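Local coordinates for protein KLLA0C04147p (Kluyveromyces lactis, PDB 5H2A) that probably binds and transfers sterols as an OSBP-related protein, Osh1, of which this chain is the ankyrin-repeat domain, at residues F28-C32 against D69-W74. Numbering follows the deposited sequence.
Sequences FQQLC and DIVQNW
Both segments are alpha-helical: 28-32 is the first turn of helix 28-38, and 69-74 ends helix 64-74. Their short axes approach to 11.3 Å and cross at -59°, and the nearest CA atoms across the segments are those of Phe28 and Asp69, 6.5 Å apart. With the axes 11.3 Å apart, large side chains fill the space between the helices, above all the Phe28 ring. Phe28, with chi1 t, directs its ring as a knob into the hole formed by Asp69, Ile70, Asn73 and Trp74. Phe28 CZ lies 3.5 Å from Trp74 NE1, and the Phe28 ring and the five-membered ring of Trp74 are inclined at 55°, centroids 5.2 Å apart, an oblique aromatic pair. Over one face of the Phe28 ring sits the Asn73 amide, with ND2 3.6 Å from Phe28 CE2; Asn73 ND2 also makes a weak hydrogen bond to Asp69 O (2.8 Å). Leu31 also touches Leu19 and Leu23 of helix 12-25, while Ile70 rests on Leu55 and Ala58 of helix 54-61, so the contact joins the second helices of two adjacent helical pairs, consistent with the stacked helix-turn-helix units of an ankyrin-repeat domain. Leu31, branched and apolar, suits this buried junction, its CD2 3.8 Å from both Ile70 CD1 and Trp74 CH2. Small Cys32 brings SG within 3.8 Å of Trp74 CZ2, an oblique sulfur-aromatic contact. At the more polar margin, one water accepts from Phe28 N (3.0 Å), at the helix start, and donates to Asp69 OD2 (2.6 Å).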
ATOM      1  N   PHE A  28      10.393   1.105  26.660  1.00 16.19           N
ATOM      2  CA  PHE A  28      11.038   0.839  25.377  1.00 19.89           C
ATOM      3  C   PHE A  28      12.505   0.462  25.554  1.00 19.12           C
ATOM      4  O   PHE A  28      12.981  -0.479  24.918  1.00 14.65           O
ATOM      5  CB  PHE A  28      10.898   2.047  24.447  1.00 17.37           C
ATOM      6  CG  PHE A  28      11.582   1.863  23.108  1.00 18.59           C
ATOM      7  CD1 PHE A  28      11.029   1.030  22.132  1.00 23.42           C
ATOM      8  CD2 PHE A  28      12.782   2.515  22.832  1.00 18.99           C
ATOM      9  CE1 PHE A  28      11.676   0.859  20.889  1.00 19.70           C
ATOM     10  CE2 PHE A  28      13.418   2.354  21.598  1.00 23.78           C
ATOM     11  CZ  PHE A  28      12.861   1.525  20.635  1.00 17.84           C
ATOM     12  N   GLN A  29      13.242   1.170  26.421  1.00 16.15           N
ATOM     13  CA  GLN A  29      14.649   0.817  26.596  1.00 19.84           C
ATOM     14  C   GLN A  29      14.803  -0.580  27.193  1.00 18.16           C
ATOM     15  O   GLN A  29      15.742  -1.304  26.839  1.00 16.07           O
ATOM     16  CB  GLN A  29      15.365   1.872  27.453  1.00 19.00           C
ATOM     17  CG  GLN A  29      14.916   1.894  28.923  1.00 24.28           C
ATOM     18  CD  GLN A  29      15.356   3.174  29.626  1.00 27.31           C
ATOM     19  OE1 GLN A  29      14.723   4.231  29.494  1.00 26.38           O
ATOM     20  NE2 GLN A  29      16.447   3.085  30.363  1.00 14.71           N
ATOM     21  N   GLN A  30      13.869  -0.999  28.052  1.00 14.33           N
ATOM     22  CA  GLN A  30      13.898  -2.369  28.559  1.00 13.70           C
ATOM     23  C   GLN A  30      13.578  -3.379  27.460  1.00 16.15           C
ATOM     24  O   GLN A  30      14.156  -4.473  27.426  1.00 16.16           O
ATOM     25  CB  GLN A  30      12.915  -2.501  29.726  1.00 13.99           C
ATOM     26  CG  GLN A  30      13.444  -1.802  30.976  1.00 20.06           C
ATOM     27  CD  GLN A  30      12.404  -1.591  32.051  1.00 24.67           C
ATOM     28  OE1 GLN A  30      11.233  -1.325  31.769  1.00 22.15           O
ATOM     29  NE2 GLN A  30      12.841  -1.670  33.311  1.00 25.46           N
ATOM     30  N   LEU A  31      12.634  -3.044  26.579  1.00 18.66           N
ATOM     31  CA  LEU A  31      12.330  -3.911  25.441  1.00 16.69           C
ATOM     32  C   LEU A  31      13.552  -4.058  24.534  1.00 16.60           C
ATOM     33  O   LEU A  31      13.900  -5.171  24.109  1.00 13.27           O
ATOM     34  CB  LEU A  31      11.139  -3.338  24.664  1.00 14.17           C
ATOM     35  CG  LEU A  31      10.787  -4.052  23.353  1.00 15.82           C
ATOM     36  CD1 LEU A  31      10.388  -5.524  23.629  1.00 15.96           C
ATOM     37  CD2 LEU A  31       9.683  -3.305  22.619  1.00 15.57           C
ATOM     38  N   CYS A  32      14.227  -2.942  24.231  1.00 14.79           N
ATOM     39  CA  CYS A  32      15.456  -3.026  23.429  1.00 19.88           C
ATOM     40  C   CYS A  32      16.469  -3.970  24.069  1.00 15.33           C
ATOM     41  O   CYS A  32      17.075  -4.812  23.392  1.00 17.36           O
ATOM     42  CB  CYS A  32      16.079  -1.633  23.246  1.00 16.45           C
ATOM     43  SG  CYS A  32      15.156  -0.527  22.173  1.00 19.46           S
ATOM     44  N   ASP A  69       6.461   4.432  20.951  1.00 17.56           N
ATOM     45  CA  ASP A  69       7.912   4.335  20.859  1.00 16.80           C
ATOM     46  C   ASP A  69       8.337   3.287  19.835  1.00 18.53           C
ATOM     47  O   ASP A  69       9.304   3.492  19.084  1.00 18.02           O
ATOM     48  CB  ASP A  69       8.497   3.988  22.238  1.00 17.92           C
ATOM     49  CG  ASP A  69       8.506   5.177  23.201  1.00 27.53           C
ATOM     50  OD1 ASP A  69       8.490   6.329  22.731  1.00 23.91           O
ATOM     51  OD2 ASP A  69       8.535   4.950  24.439  1.00 25.71           O
ATOM     52  N   ILE A  70       7.679   2.122  19.844  1.00 16.48           N
ATOM     53  CA  ILE A  70       7.990   1.083  18.863  1.00 14.80           C
ATOM     54  C   ILE A  70       7.745   1.601  17.451  1.00 16.83           C
ATOM     55  O   ILE A  70       8.564   1.406  16.543  1.00 20.19           O
ATOM     56  CB  ILE A  70       7.157  -0.186  19.139  1.00 16.43           C
ATOM     57  CG1 ILE A  70       7.627  -0.884  20.426  1.00 14.81           C
ATOM     58  CG2 ILE A  70       7.227  -1.148  17.948  1.00 16.49           C
ATOM     59  CD1 ILE A  70       6.581  -1.898  20.948  1.00 18.31           C
ATOM     60  N   VAL A  71       6.602   2.259  17.243  1.00 16.37           N
ATOM     61  CA  VAL A  71       6.259   2.761  15.911  1.00 13.66           C
ATOM     62  C   VAL A  71       7.263   3.819  15.476  1.00 20.00           C
ATOM     63  O   VAL A  71       7.779   3.789  14.350  1.00 19.46           O
ATOM     64  CB  VAL A  71       4.820   3.310  15.894  1.00 17.75           C
ATOM     65  CG1 VAL A  71       4.578   4.138  14.614  1.00 21.04           C
ATOM     66  CG2 VAL A  71       3.796   2.161  16.036  1.00 15.70           C
ATOM     67  N   GLN A  72       7.573   4.764  16.373  1.00 19.17           N
ATOM     68  CA  GLN A  72       8.462   5.858  15.997  1.00 22.50           C
ATOM     69  C   GLN A  72       9.877   5.362  15.722  1.00 24.80           C
ATOM     70  O   GLN A  72      10.539   5.837  14.787  1.00 21.21           O
ATOM     71  CB  GLN A  72       8.467   6.927  17.089  1.00 24.62           C
ATOM     72  CG  GLN A  72       9.331   8.132  16.746  1.00 39.83           C
ATOM     73  CD  GLN A  72       9.008   8.713  15.374  1.00 52.58           C
ATOM     74  OE1 GLN A  72       7.877   9.139  15.114  1.00 53.90           O
ATOM     75  NE2 GLN A  72      10.003   8.729  14.485  1.00 52.84           N
ATOM     76  N   ASN A  73      10.359   4.403  16.507  1.00 17.87           N
ATOM     77  CA  ASN A  73      11.770   4.022  16.434  1.00 19.13           C
ATOM     78  C   ASN A  73      12.070   2.847  15.511  1.00 22.29           C
ATOM     79  O   ASN A  73      13.206   2.745  15.021  1.00 19.89           O
ATOM     80  CB  ASN A  73      12.292   3.711  17.832  1.00 22.67           C
ATOM     81  CG  ASN A  73      12.340   4.949  18.698  1.00 33.24           C
ATOM     82  OD1 ASN A  73      12.939   5.951  18.313  1.00 34.82           O
ATOM     83  ND2 ASN A  73      11.653   4.916  19.828  1.00 26.40           N
ATOM     84  N   TRP A  74      11.116   1.954  15.270  1.00 17.86           N
ATOM     85  CA  TRP A  74      11.391   0.759  14.484  1.00 16.45           C
ATOM     86  C   TRP A  74      10.597   0.618  13.186  1.00 20.83           C
ATOM     87  O   TRP A  74      10.809  -0.365  12.478  1.00 18.91           O
ATOM     88  CB  TRP A  74      11.138  -0.505  15.313  1.00 17.19           C
ATOM     89  CG  TRP A  74      12.066  -0.720  16.492  1.00 16.73           C
ATOM     90  CD1 TRP A  74      13.178  -0.015  16.820  1.00 16.91           C
ATOM     91  CD2 TRP A  74      11.904  -1.727  17.502  1.00 17.05           C
ATOM     92  NE1 TRP A  74      13.742  -0.531  17.993  1.00 18.18           N
ATOM     93  CE2 TRP A  74      12.964  -1.580  18.423  1.00 18.50           C
ATOM     94  CE3 TRP A  74      10.959  -2.743  17.710  1.00 21.63           C
ATOM     95  CZ2 TRP A  74      13.111  -2.419  19.535  1.00 21.47           C
ATOM     96  CZ3 TRP A  74      11.101  -3.581  18.831  1.00 23.21           C
ATOM     97  CH2 TRP A  74      12.168  -3.411  19.724  1.00 23.29           C
TER
HETATM   98  O   HOH W   1       8.465   3.345  26.518  1.00 20.19           O